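Local atomic coordinates of actin-related protein 8 (Homo sapiens, PDB entry 4FO0), a protein that binds ATP as a non-polymerising actin-family subunit of the INO80 chromatin-remodelling complex, with low basal ATPase activity and a role in organising mitotic chromosomes. Residues A[235-249]-A[257-269]. Sequence-based numbering, arbitrary orientation.
Sequences ESVCATYGSGLSSTC and KTSVCCVEDGVSH. With ATP (adenosine-5'-triphosphate), chain C.
The Tyr241 ring meets the turn after strand 258-264 obliquely, its OH 3.8 Å from Gly266 CA, while Val237 O lies above one face near the rim. Beyond that turn, the His269 ring has Val267 O over the centre of one face; at its edge, in plane, NE2 donates to the anti lone pair of Glu264 OE1 at 2.9 Å. The other oxygen, Glu264 OE2, forms a salt bridge with Lys499, so both carboxylate oxygens are held.

Helix 235-243 packs across the hairpin of strands 247-253 and 258-264. Thr240 CG2 and Val263 CG1 meet tip to tip at 3.5 Å, Val237 CG1 rests 3.6 Å from Gly266 CA, and Ser236 CB lies against Cys261 SG. One water donates to Thr240 OG1 and Ser246 O and accepts from Gly266 N, joining helix to turn. In the hairpin, Thr248 and Val263 form an antiparallel hydrogen-bonded pair; a further backbone hydrogen bond from Asp265 N to Ser246 O continues the ladder into the turn.

At the far end, the backbone N of Lys257 donates to ATP O3G at 2.8 Å. Bends at chi2 (90°) and chi4 turn the side chain back on the same phosphate, where NZ donates to O1G at 2.7 Å. Glu235 OE2 is hydrogen-bonded to His21, and Glu235 OE1 stays 4.8 Å from Lys257 NZ, not in contact. This hairpin carries the second phosphate-binding loop of the actin fold, in which one residue grips two different gamma-phosphate oxygens through backbone and side chain.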
loop_
_atom_site.group_PDB
_atom_site.type_symbol
_atom_site.label_atom_id
_atom_site.label_comp_id
_atom_site.label_asym_id
_atom_site.label_seq_id
_atom_site.Cartn_x
_atom_site.Cartn_y
_atom_site.Cartn_z
ATOM N N GLU A 235 -0.468 -12.714 1.641
ATOM C CA GLU A 235 0.630 -11.855 1.258
ATOM C C GLU A 235 1.666 -11.805 2.396
ATOM O O GLU A 235 2.855 -11.602 2.160
ATOM C CB GLU A 235 0.118 -10.459 0.840
ATOM C CG GLU A 235 -0.449 -9.603 1.983
ATOM C CD GLU A 235 -1.446 -8.510 1.535
ATOM O OE1 GLU A 235 -2.307 -8.124 2.362
ATOM O OE2 GLU A 235 -1.373 -8.023 0.383
ATOM N N SER A 236 1.218 -12.021 3.626
ATOM C CA SER A 236 2.124 -11.993 4.773
ATOM C C SER A 236 3.114 -13.169 4.759
ATOM O O SER A 236 4.307 -12.994 5.003
ATOM C CB SER A 236 1.329 -12.001 6.073
ATOM O OG SER A 236 0.328 -13.003 6.020
ATOM N N VAL A 237 2.619 -14.370 4.484
ATOM C CA VAL A 237 3.494 -15.521 4.424
ATOM C C VAL A 237 4.448 -15.368 3.246
ATOM O O VAL A 237 5.648 -15.649 3.361
ATOM C CB VAL A 237 2.707 -16.823 4.284
ATOM C CG1 VAL A 237 3.661 -17.981 4.116
ATOM C CG2 VAL A 237 1.810 -17.022 5.477
ATOM N N CYS A 238 3.910 -14.915 2.116
ATOM C CA CYS A 238 4.732 -14.683 0.935
ATOM C C CYS A 238 5.871 -13.715 1.227
ATOM O O CYS A 238 7.007 -13.931 0.808
ATOM C CB CYS A 238 3.880 -14.200 -0.229
ATOM S SG CYS A 238 2.809 -15.510 -0.894
ATOM N N ALA A 239 5.566 -12.656 1.963
ATOM C CA ALA A 239 6.595 -11.715 2.359
ATOM C C ALA A 239 7.753 -12.425 3.058
ATOM O O ALA A 239 8.912 -12.105 2.799
ATOM C CB ALA A 239 6.014 -10.638 3.257
ATOM N N THR A 240 7.442 -13.371 3.952
ATOM C CA THR A 240 8.486 -14.110 4.666
ATOM C C THR A 240 9.354 -14.920 3.703
ATOM O O THR A 240 10.570 -14.945 3.853
ATOM C CB THR A 240 7.929 -15.026 5.781
ATOM O OG1 THR A 240 7.099 -16.046 5.215
ATOM C CG2 THR A 240 7.121 -14.217 6.775
ATOM N N TYR A 241 8.718 -15.558 2.715
ATOM C CA TYR A 241 9.417 -16.281 1.656
ATOM C C TYR A 241 10.353 -15.390 0.852
ATOM O O TYR A 241 11.491 -15.754 0.576
ATOM C CB TYR A 241 8.420 -16.892 0.674
ATOM C CG TYR A 241 7.590 -18.004 1.248
ATOM C CD1 TYR A 241 7.963 -18.648 2.424
ATOM C CD2 TYR A 241 6.427 -18.422 0.607
ATOM C CE1 TYR A 241 7.191 -19.675 2.945
ATOM C CE2 TYR A 241 5.654 -19.442 1.121
ATOM C CZ TYR A 241 6.041 -20.065 2.288
ATOM O OH TYR A 241 5.259 -21.083 2.781
ATOM N N GLY A 242 9.858 -14.230 0.446
ATOM C CA GLY A 242 10.634 -13.344 -0.398
ATOM C C GLY A 242 11.841 -12.783 0.323
ATOM O O GLY A 242 12.823 -12.396 -0.303
ATOM N N SER A 243 11.774 -12.747 1.648
ATOM C CA SER A 243 12.810 -12.099 2.437
ATOM C C SER A 243 13.772 -13.120 3.033
ATOM O O SER A 243 14.897 -12.785 3.376
ATOM C CB SER A 243 12.167 -11.294 3.553
ATOM O OG SER A 243 11.606 -12.188 4.491
ATOM N N GLY A 244 13.311 -14.362 3.159
ATOM C CA GLY A 244 14.127 -15.433 3.690
ATOM C C GLY A 244 14.053 -15.578 5.195
ATOM O O GLY A 244 14.861 -16.285 5.798
ATOM N N LEU A 245 13.088 -14.907 5.807
ATOM C CA LEU A 245 12.881 -15.019 7.248
ATOM C C LEU A 245 11.772 -16.008 7.572
ATOM O O LEU A 245 10.590 -15.668 7.491
ATOM C CB LEU A 245 12.531 -13.657 7.845
ATOM C CG LEU A 245 13.686 -12.669 8.012
ATOM C CD1 LEU A 245 14.880 -13.068 7.162
ATOM C CD2 LEU A 245 13.220 -11.258 7.654
ATOM N N SER A 246 12.144 -17.225 7.949
ATOM C CA SER A 246 11.141 -18.250 8.232
ATOM C C SER A 246 10.196 -17.838 9.366
ATOM O O SER A 246 8.989 -18.065 9.284
ATOM C CB SER A 246 11.802 -19.602 8.541
ATOM O OG SER A 246 12.381 -19.618 9.839
ATOM N N SER A 247 10.754 -17.251 10.424
ATOM C CA SER A 247 9.955 -16.761 11.543
ATOM C C SER A 247 10.186 -15.275 11.749
ATOM O O SER A 247 11.325 -14.818 11.809
ATOM C CB SER A 247 10.271 -17.521 12.835
ATOM O OG SER A 247 9.568 -18.749 12.883
ATOM N N THR A 248 9.108 -14.516 11.874
ATOM C CA THR A 248 9.250 -13.073 11.960
ATOM C C THR A 248 7.899 -12.414 12.136
ATOM O O THR A 248 6.871 -12.950 11.716
ATOM C CB THR A 248 9.932 -12.518 10.671
ATOM O OG1 THR A 248 10.119 -11.107 10.772
ATOM C CG2 THR A 248 9.096 -12.817 9.436
ATOM N N CYS A 249 7.900 -11.259 12.782
ATOM C CA CYS A 249 6.731 -10.399 12.756
ATOM C C CYS A 249 6.762 -9.595 11.442
ATOM O O CYS A 249 7.775 -8.965 11.112
ATOM C CB CYS A 249 6.732 -9.480 13.973
ATOM S SG CYS A 249 5.327 -8.347 14.064
ATOM N N LYS A 257 -3.823 0.379 3.723
ATOM C CA LYS A 257 -4.016 -0.543 4.831
ATOM C C LYS A 257 -2.680 -0.912 5.393
ATOM O O LYS A 257 -1.688 -0.914 4.671
ATOM C CB LYS A 257 -4.783 -1.796 4.396
ATOM C CG LYS A 257 -4.008 -2.737 3.513
ATOM C CD LYS A 257 -3.242 -3.767 4.333
ATOM C CE LYS A 257 -2.187 -4.473 3.488
ATOM N NZ LYS A 257 -1.119 -3.533 3.038
ATOM N N THR A 258 -2.655 -1.201 6.687
ATOM C CA THR A 258 -1.453 -1.695 7.346
ATOM C C THR A 258 -1.728 -3.026 8.024
ATOM O O THR A 258 -2.620 -3.107 8.859
ATOM C CB THR A 258 -0.992 -0.736 8.416
ATOM O OG1 THR A 258 -0.607 0.493 7.800
ATOM C CG2 THR A 258 0.186 -1.330 9.183
ATOM N N SER A 259 -0.971 -4.062 7.655
ATOM C CA SER A 259 -1.126 -5.380 8.258
ATOM C C SER A 259 -0.015 -5.629 9.242
ATOM O O SER A 259 1.139 -5.287 8.985
ATOM C CB SER A 259 -1.066 -6.482 7.206
ATOM O OG SER A 259 -2.181 -6.451 6.334
ATOM N N VAL A 260 -0.376 -6.227 10.371
ATOM C CA VAL A 260 0.589 -6.778 11.305
ATOM C C VAL A 260 0.241 -8.240 11.577
ATOM O O VAL A 260 -0.938 -8.609 11.651
ATOM C CB VAL A 260 0.586 -6.020 12.633
ATOM C CG1 VAL A 260 1.815 -6.388 13.453
ATOM C CG2 VAL A 260 0.578 -4.540 12.373
ATOM N N CYS A 261 1.260 -9.081 11.704
ATOM C CA CYS A 261 1.023 -10.447 12.138
ATOM C C CYS A 261 2.326 -11.176 12.399
ATOM O O CYS A 261 3.401 -10.729 11.993
ATOM C CB CYS A 261 0.163 -11.207 11.130
ATOM S SG CYS A 261 1.047 -11.867 9.686
ATOM N N CYS A 262 2.230 -12.292 13.103
ATOM C CA CYS A 262 3.409 -13.094 13.377
ATOM C C CYS A 262 3.381 -14.356 12.556
ATOM O O CYS A 262 2.383 -15.083 12.544
ATOM C CB CYS A 262 3.504 -13.409 14.860
ATOM S SG CYS A 262 3.854 -11.938 15.816
ATOM N N VAL A 263 4.476 -14.599 11.851
ATOM C CA VAL A 263 4.543 -15.732 10.948
ATOM C C VAL A 263 5.661 -16.642 11.390
ATOM O O VAL A 263 6.775 -16.191 11.673
ATOM C CB VAL A 263 4.745 -15.277 9.488
ATOM C CG1 VAL A 263 5.165 -16.438 8.601
ATOM C CG2 VAL A 263 3.479 -14.634 8.966
ATOM N N GLU A 264 5.341 -17.928 11.471
ATOM C CA GLU A 264 6.281 -18.947 11.918
ATOM C C GLU A 264 6.234 -20.116 10.947
ATOM O O GLU A 264 5.291 -20.912 10.962
ATOM C CB GLU A 264 5.905 -19.414 13.319
ATOM C CG GLU A 264 7.079 -19.842 14.174
ATOM C CD GLU A 264 6.693 -20.002 15.632
ATOM O OE1 GLU A 264 5.487 -19.898 15.937
ATOM O OE2 GLU A 264 7.589 -20.226 16.475
ATOM N N ASP A 265 7.241 -20.191 10.084
ATOM C CA ASP A 265 7.365 -21.275 9.104
ATOM C C ASP A 265 6.137 -21.431 8.215
ATOM O O ASP A 265 5.513 -22.495 8.196
ATOM C CB ASP A 265 7.652 -22.608 9.802
ATOM C CG ASP A 265 8.699 -22.484 10.891
ATOM O OD1 ASP A 265 9.769 -21.879 10.632
ATOM O OD2 ASP A 265 8.439 -22.981 12.010
ATOM N N GLY A 266 5.796 -20.379 7.474
ATOM C CA GLY A 266 4.705 -20.445 6.515
ATOM C C GLY A 266 3.332 -20.352 7.163
ATOM O O GLY A 266 2.302 -20.562 6.514
ATOM N N VAL A 267 3.299 -20.029 8.448
ATOM C CA VAL A 267 2.014 -19.923 9.117
ATOM C C VAL A 267 1.809 -18.576 9.796
ATOM O O VAL A 267 2.566 -18.184 10.687
ATOM C CB VAL A 267 1.840 -21.033 10.152
ATOM C CG1 VAL A 267 0.443 -20.992 10.725
ATOM C CG2 VAL A 267 2.116 -22.365 9.512
ATOM N N SER A 268 0.777 -17.866 9.357
ATOM C CA SER A 268 0.358 -16.651 10.030
ATOM C C SER A 268 -0.531 -17.034 11.202
ATOM O O SER A 268 -1.571 -17.674 11.025
ATOM C CB SER A 268 -0.404 -15.745 9.066
ATOM O OG SER A 268 -0.945 -14.639 9.763
ATOM N N HIS A 269 -0.126 -16.661 12.407
ATOM C CA HIS A 269 -0.918 -17.015 13.576
ATOM C C HIS A 269 -2.134 -16.110 13.719
ATOM O O HIS A 269 -1.994 -14.926 14.028
ATOM C CB HIS A 269 -0.047 -16.987 14.831
ATOM C CG HIS A 269 1.060 -17.995 14.807
ATOM N ND1 HIS A 269 0.861 -19.306 14.426
ATOM C CD2 HIS A 269 2.376 -17.884 15.105
ATOM C CE1 HIS A 269 2.008 -19.958 14.490
ATOM N NE2 HIS A 269 2.942 -19.119 14.901
HETATM P PG ATP C . -2.420 -1.445 0.179
HETATM O O1G ATP C . -1.345 -2.421 0.574
HETATM O O2G ATP C . -3.607 -2.048 -0.532
HETATM O O3G ATP C . -2.813 -0.443 1.244
HETATM P PB ATP C . -0.622 -0.951 -2.049
HETATM O O1B ATP C . -1.085 -0.264 -3.305
HETATM O O2B ATP C . -0.212 -2.415 -2.002
HETATM O O3B ATP C . -1.720 -0.548 -0.946
HETATM P PA ATP C . 2.106 -0.148 -1.804
HETATM O O1A ATP C . 2.220 0.030 -3.296
HETATM O O2A ATP C . 2.784 -1.287 -1.085
HETATM O O3A ATP C . 0.557 -0.060 -1.420
HETATM O "O5'" ATP C . 2.609 1.212 -1.137
HETATM C "C5'" ATP C . 2.077 2.424 -1.649
HETATM C "C4'" ATP C . 2.463 3.541 -0.712
HETATM O "O4'" ATP C . 3.880 3.567 -0.637
HETATM C "C3'" ATP C . 2.028 4.909 -1.212
HETATM O "O3'" ATP C . 1.368 5.618 -0.158
HETATM C "C2'" ATP C . 3.321 5.596 -1.575
HETATM O "O2'" ATP C . 3.281 7.001 -1.370
HETATM C "C1'" ATP C . 4.269 4.934 -0.608
HETATM N N9 ATP C . 5.667 5.163 -1.002
HETATM C C8 ATP C . 6.262 4.709 -2.114
HETATM N N7 ATP C . 7.552 5.118 -2.165
HETATM C C5 ATP C . 7.788 5.845 -1.066
HETATM C C6 ATP C . 8.938 6.576 -0.512
HETATM N N6 ATP C . 10.118 6.582 -1.183
HETATM N N1 ATP C . 8.762 7.219 0.672
HETATM C C2 ATP C . 7.588 7.211 1.334
HETATM N N3 ATP C . 6.494 6.568 0.874
HETATM C C4 ATP C . 6.536 5.880 -0.297
HETATM O O HOH W 1 7.806 -18.214 6.847
#